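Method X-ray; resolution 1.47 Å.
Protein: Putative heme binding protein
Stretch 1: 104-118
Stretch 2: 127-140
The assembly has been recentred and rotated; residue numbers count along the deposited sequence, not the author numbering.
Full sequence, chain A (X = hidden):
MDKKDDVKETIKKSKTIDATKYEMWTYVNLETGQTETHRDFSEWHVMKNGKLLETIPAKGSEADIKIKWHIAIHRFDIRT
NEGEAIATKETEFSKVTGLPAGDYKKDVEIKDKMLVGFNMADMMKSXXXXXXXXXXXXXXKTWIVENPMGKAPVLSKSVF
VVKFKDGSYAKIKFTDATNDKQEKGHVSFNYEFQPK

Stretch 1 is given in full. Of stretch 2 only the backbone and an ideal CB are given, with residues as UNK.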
# COMPACT_ATOMS: atom_id res chain seq x y z
N TYR A 104 -11.33 1.25 -13.74
CA TYR A 104 -10.19 1.57 -12.88
C TYR A 104 -10.58 2.58 -11.80
O TYR A 104 -11.31 3.53 -12.08
CB TYR A 104 -9.02 2.08 -13.73
CG TYR A 104 -8.35 0.98 -14.53
CD1 TYR A 104 -8.84 0.58 -15.80
CD2 TYR A 104 -7.21 0.35 -14.07
CE1 TYR A 104 -8.23 -0.42 -16.52
CE2 TYR A 104 -6.59 -0.65 -14.78
CZ TYR A 104 -7.10 -1.03 -16.03
OH TYR A 104 -6.46 -2.04 -16.72
N LYS A 105 -10.12 2.35 -10.56
CA LYS A 105 -10.38 3.24 -9.45
C LYS A 105 -9.12 3.96 -8.92
O LYS A 105 -8.07 3.31 -8.68
CB LYS A 105 -11.00 2.47 -8.29
CG LYS A 105 -12.27 1.71 -8.60
CD LYS A 105 -13.32 2.67 -9.15
CE LYS A 105 -14.70 2.05 -9.13
NZ LYS A 105 -15.70 3.11 -9.39
N LYS A 106 -9.23 5.27 -8.77
CA LYS A 106 -8.18 6.11 -8.19
C LYS A 106 -8.19 6.01 -6.65
O LYS A 106 -9.13 5.50 -6.05
CB LYS A 106 -8.35 7.58 -8.59
CG LYS A 106 -8.15 7.86 -10.09
CD LYS A 106 -8.76 9.20 -10.49
CE LYS A 106 -8.91 9.31 -12.01
NZ LYS A 106 -7.60 9.18 -12.70
N ASP A 107 -7.11 6.48 -6.04
CA ASP A 107 -7.01 6.48 -4.56
C ASP A 107 -8.06 7.42 -3.95
O ASP A 107 -8.44 8.44 -4.59
CB ASP A 107 -5.64 6.93 -4.09
CG ASP A 107 -4.51 6.00 -4.48
OD1 ASP A 107 -4.66 5.01 -5.23
OD2 ASP A 107 -3.40 6.34 -4.04
N VAL A 108 -8.49 7.11 -2.73
CA VAL A 108 -9.44 7.94 -1.97
C VAL A 108 -8.76 8.51 -0.72
O VAL A 108 -7.80 7.92 -0.23
CB VAL A 108 -10.73 7.19 -1.59
CG1 VAL A 108 -11.44 6.70 -2.86
CG2 VAL A 108 -10.49 6.04 -0.62
N GLU A 109 -9.24 9.65 -0.26
CA GLU A 109 -8.76 10.30 0.96
C GLU A 109 -9.61 9.85 2.13
O GLU A 109 -10.86 9.92 2.06
CB GLU A 109 -8.87 11.84 0.85
CG GLU A 109 -7.85 12.46 -0.09
CD GLU A 109 -7.76 13.98 0.00
OE1 GLU A 109 -8.61 14.63 0.66
OE2 GLU A 109 -6.81 14.53 -0.59
N ILE A 110 -8.95 9.42 3.23
CA ILE A 110 -9.65 9.02 4.45
C ILE A 110 -9.18 9.90 5.62
O ILE A 110 -7.97 10.05 5.84
CB ILE A 110 -9.51 7.52 4.75
CG1 ILE A 110 -8.05 7.08 4.86
CG2 ILE A 110 -10.21 6.70 3.67
CD1 ILE A 110 -7.91 5.66 5.40
N LYS A 111 -10.14 10.47 6.34
CA LYS A 111 -9.91 11.41 7.43
C LYS A 111 -10.00 10.75 8.82
O LYS A 111 -11.01 10.12 9.15
CB LYS A 111 -10.97 12.51 7.34
CG LYS A 111 -10.80 13.65 8.30
CD LYS A 111 -11.94 14.66 8.16
CE LYS A 111 -11.92 15.71 9.25
NZ LYS A 111 -13.02 16.70 9.02
N ASP A 112 -8.95 10.88 9.62
CA ASP A 112 -8.92 10.40 11.01
C ASP A 112 -9.31 8.94 11.12
O ASP A 112 -10.12 8.53 11.99
CB ASP A 112 -9.83 11.27 11.90
CG ASP A 112 -9.26 12.66 12.14
OD1 ASP A 112 -8.05 12.85 12.13
OD2 ASP A 112 -10.06 13.59 12.41
N LYS A 113 -8.74 8.13 10.23
CA LYS A 113 -9.11 6.71 10.15
C LYS A 113 -7.91 5.77 10.12
O LYS A 113 -7.94 4.71 10.75
CB LYS A 113 -10.04 6.46 8.96
CG LYS A 113 -11.50 6.82 9.27
CD LYS A 113 -12.37 6.95 8.03
CE LYS A 113 -13.80 7.33 8.41
NZ LYS A 113 -14.55 7.95 7.27
N MET A 114 -6.83 6.11 9.41
CA MET A 114 -5.68 5.20 9.29
C MET A 114 -4.80 5.21 10.54
O MET A 114 -4.34 6.27 10.97
CB MET A 114 -4.84 5.53 8.06
CG MET A 114 -3.79 4.47 7.72
SD MET A 114 -2.64 4.93 6.39
CE MET A 114 -1.61 6.06 7.25
N LEU A 115 -4.56 4.03 11.14
CA LEU A 115 -3.77 3.96 12.37
C LEU A 115 -2.31 4.29 12.16
O LEU A 115 -1.63 3.66 11.34
CB LEU A 115 -3.82 2.56 12.99
CG LEU A 115 -4.99 2.19 13.87
CD1 LEU A 115 -4.89 0.71 14.24
CD2 LEU A 115 -4.97 3.02 15.14
N VAL A 116 -1.80 5.24 12.96
CA VAL A 116 -0.38 5.54 13.02
C VAL A 116 0.29 5.33 14.40
O VAL A 116 1.50 5.45 14.52
CB VAL A 116 -0.07 6.98 12.49
CG1 VAL A 116 -0.43 7.11 11.02
CG2 VAL A 116 -0.80 8.04 13.31
N GLY A 117 -0.52 4.93 15.39
CA GLY A 117 -0.01 4.66 16.76
C GLY A 117 -1.04 3.76 17.45
O GLY A 117 -2.20 4.14 17.62
N PHE A 118 -0.57 2.57 17.83
CA PHE A 118 -1.45 1.53 18.40
C PHE A 118 -0.68 0.63 19.37
O PHE A 118 0.31 0.01 18.99
CB PHE A 118 -2.03 0.70 17.27
CG PHE A 118 -2.83 -0.48 17.74
CD1 PHE A 118 -3.96 -0.29 18.52
CD2 PHE A 118 -2.45 -1.79 17.42
CE1 PHE A 118 -4.71 -1.37 18.98
CE2 PHE A 118 -3.20 -2.86 17.86
CZ PHE A 118 -4.32 -2.65 18.65
N UNK A 127 -7.55 4.91 23.90
CA UNK A 127 -6.69 5.89 23.24
C UNK A 127 -5.89 5.25 22.11
O UNK A 127 -5.27 4.20 22.26
CB UNK A 127 -5.74 6.53 24.25
N UNK A 128 -5.85 5.95 20.96
CA UNK A 128 -5.03 5.51 19.82
C UNK A 128 -4.83 6.72 18.88
O UNK A 128 -5.51 7.73 19.07
CB UNK A 128 -5.69 4.34 19.08
N UNK A 129 -3.88 6.62 17.96
CA UNK A 129 -3.51 7.78 17.09
C UNK A 129 -3.78 7.46 15.62
O UNK A 129 -3.40 6.39 15.12
CB UNK A 129 -2.04 8.15 17.27
N UNK A 130 -4.41 8.40 14.92
CA UNK A 130 -4.73 8.28 13.48
C UNK A 130 -4.12 9.43 12.65
O UNK A 130 -3.88 10.52 13.14
CB UNK A 130 -6.25 8.26 13.28
N UNK A 131 -3.90 9.14 11.37
CA UNK A 131 -3.46 10.16 10.39
C UNK A 131 -4.60 11.14 10.14
O UNK A 131 -5.72 10.73 9.87
CB UNK A 131 -3.02 9.51 9.08
N UNK A 132 -4.33 12.45 10.21
CA UNK A 132 -5.41 13.43 9.93
C UNK A 132 -6.03 13.25 8.55
O UNK A 132 -7.25 13.32 8.37
CB UNK A 132 -4.87 14.86 10.05
N UNK A 133 -5.18 13.00 7.55
CA UNK A 133 -5.61 12.64 6.23
C UNK A 133 -4.63 11.63 5.64
O UNK A 133 -3.43 11.80 5.82
CB UNK A 133 -5.73 13.88 5.34
N UNK A 134 -5.14 10.61 4.96
CA UNK A 134 -4.33 9.64 4.25
C UNK A 134 -5.00 9.21 2.94
O UNK A 134 -6.22 9.31 2.80
CB UNK A 134 -4.07 8.42 5.14
N UNK A 135 -4.19 8.76 2.00
CA UNK A 135 -4.66 8.25 0.71
C UNK A 135 -4.43 6.74 0.64
O UNK A 135 -3.34 6.27 0.96
CB UNK A 135 -3.95 8.96 -0.45
N UNK A 136 -5.47 6.00 0.23
CA UNK A 136 -5.45 4.55 0.10
C UNK A 136 -6.23 4.17 -1.17
O UNK A 136 -7.22 4.82 -1.50
CB UNK A 136 -6.04 3.88 1.34
N UNK A 137 -5.83 3.11 -1.84
CA UNK A 137 -6.57 2.65 -3.02
C UNK A 137 -7.61 1.61 -2.62
O UNK A 137 -7.24 0.58 -2.01
CB UNK A 137 -5.62 2.07 -4.07
N UNK A 138 -8.91 1.84 -2.94
CA UNK A 138 -9.97 0.94 -2.47
C UNK A 138 -10.03 -0.41 -3.20
O UNK A 138 -10.63 -1.35 -2.68
CB UNK A 138 -11.32 1.64 -2.61
N UNK A 139 -9.44 -0.50 -4.41
CA UNK A 139 -9.30 -1.77 -5.12
C UNK A 139 -8.12 -2.58 -4.54
O UNK A 139 -8.28 -3.74 -4.15
CB UNK A 139 -9.10 -1.52 -6.62
N UNK A 140 -6.95 -1.96 -4.42
CA UNK A 140 -5.79 -2.69 -3.91
C UNK A 140 -5.99 -3.16 -2.47
O UNK A 140 -5.41 -4.15 -2.10
CB UNK A 140 -4.54 -1.81 -4.00

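Position 127 has nothing of stretch 1 near its CB, so the contact sets no preference; it is Lys127, whose end leads away.

At 128 the CB points sideways, 4.2 Å from Leu115 CD2, a site for an apolar or aromatic group that can lie against that methyl. Phe128 does so, its CD1 3.9 Å from Leu115 CD2.

Position 129 pairs with Gly117 in an extended backbone, and its CB sits 4.2 Å from Val116 CG2. The glycine leaves room for a branched residue such as valine, isoleucine or threonine. It is Thr129, whose CG2 lies 3.7 Å from Val116 CG2. Its backbone holds the strand: the N donates to Gly117 O (3.0 Å), while its O receives Val116 N at 2.9 Å and, weakly, Gly117 N at 3.2 Å, two successive amides on one carbonyl at a beta bulge.

At 130 the CB points sideways into the backbone bend of stretch 1, 3.6 Å from Met114 O and 3.9 Å from Lys113 N. A compact apolar residue suits, and beta branching fits the extended angles. Val130 places CG2 3.6 Å from Asp112 CA.

The CB of 131 points toward stretch 1, 4.0 Å from Val116 CG1, with the methionine at 114 also close. Something small and apolar is the natural reading. Ala131 touches both: its CB is 4.0 Å from Val116 CG1 and 4.2 Å from Met114 CE. Its N donates to Met114 O (2.9 Å), and a water links its O (2.8 Å from the water) to Ile110 O (2.8 Å) and Lys113 N (3.0 Å).

Position 132 turns away at phi/psi -57/-42, allowed for most residues; a CB would lie 4.3 Å from Asp112 OD1. Here it is Gly132, whose O accepts Asp112 N at 3.2 Å.

Position 133 lies on the face of Glu109 and Lys111, where a long, flexible chain could cover their aliphatic parts. Met133 bends back, CE 3.6 Å from Glu109 CB and SD 3.9 Å from Lys111 CB.

On the other face, 134 looks at Met114 SD and Ile110 CG1, so a small apolar group fits. Ala134 has its CB 4.0 Å from Met114 SD, and its O accepts Ile110 N at 2.8 Å.

Position 135 returns to the acidic side, near Asp107 and Glu109, and invites a basic or polar chain. Lys135 brings CE to 3.9 Å from Glu109 OE2.

At 136, Val108 and Ile110 offer methyls to a beta-branched apolar residue; Val136 meets Ile110 CD1 with CG1 at 4.1 Å.

The CB of 137 is 3.3 Å from Asp107 OD1, with Lys105 O also in reach: two acceptors calling for a donor. Asn137 supplies ND2 to Asp107 OD1 (2.9 Å) and Lys105 O (3.1 Å).

Position 138, at phi -74, admits proline; Pro138 sets CG 4.2 Å from Val108 CG1.

At 139 an aliphatic side chain could meet the stem of Lys105; Val139 CG2 reaches Lys105 CG at 3.5 Å.

Position 140 is out of reach; Leu140 donates its N to Asn137 OD1 (3.0 Å).

Stretch 2 127-140: KFTVAGMAKVNPVL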
# COMPACT_ATOMS: atom_id res chain seq x y z
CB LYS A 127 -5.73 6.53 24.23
CG LYS A 127 -4.77 7.54 23.63
CD LYS A 127 -4.31 8.58 24.64
CE LYS A 127 -3.45 7.96 25.70
NZ LYS A 127 -2.93 9.05 26.57
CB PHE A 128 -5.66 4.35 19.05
CG PHE A 128 -7.06 4.60 18.56
CD1 PHE A 128 -7.29 5.23 17.33
CD2 PHE A 128 -8.18 4.19 19.31
CE1 PHE A 128 -8.58 5.49 16.90
CE2 PHE A 128 -9.47 4.45 18.86
CZ PHE A 128 -9.68 5.08 17.65
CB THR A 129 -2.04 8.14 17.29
OG1 THR A 129 -1.77 8.26 18.70
CG2 THR A 129 -1.68 9.51 16.62
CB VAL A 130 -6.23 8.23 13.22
CG1 VAL A 130 -6.83 6.93 13.79
CG2 VAL A 130 -6.96 9.42 13.83
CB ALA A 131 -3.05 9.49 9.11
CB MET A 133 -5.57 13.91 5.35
CG MET A 133 -6.59 14.98 5.67
SD MET A 133 -8.33 14.57 5.40
CE MET A 133 -8.27 13.35 4.10
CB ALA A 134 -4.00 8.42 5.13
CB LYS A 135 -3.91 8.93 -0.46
CG LYS A 135 -4.18 10.42 -0.58
CD LYS A 135 -3.36 11.09 -1.68
CE LYS A 135 -3.69 12.57 -1.79
NZ LYS A 135 -2.46 13.41 -1.90
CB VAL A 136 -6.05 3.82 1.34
CG1 VAL A 136 -5.25 4.18 2.60
CG2 VAL A 136 -7.53 4.15 1.55
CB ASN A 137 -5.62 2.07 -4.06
CG ASN A 137 -6.34 1.85 -5.38
OD1 ASN A 137 -6.96 0.83 -5.61
ND2 ASN A 137 -6.31 2.88 -6.22
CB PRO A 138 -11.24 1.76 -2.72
CG PRO A 138 -10.89 2.62 -3.87
CD PRO A 138 -9.46 2.98 -3.69
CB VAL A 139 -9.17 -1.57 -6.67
CG1 VAL A 139 -8.74 -2.86 -7.37
CG2 VAL A 139 -10.50 -1.04 -7.23
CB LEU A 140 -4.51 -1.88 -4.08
CG LEU A 140 -4.13 -1.61 -5.55
CD1 LEU A 140 -3.00 -0.58 -5.65
CD2 LEU A 140 -3.78 -2.89 -6.27
O HOH W 1 -6.78 8.84 8.12
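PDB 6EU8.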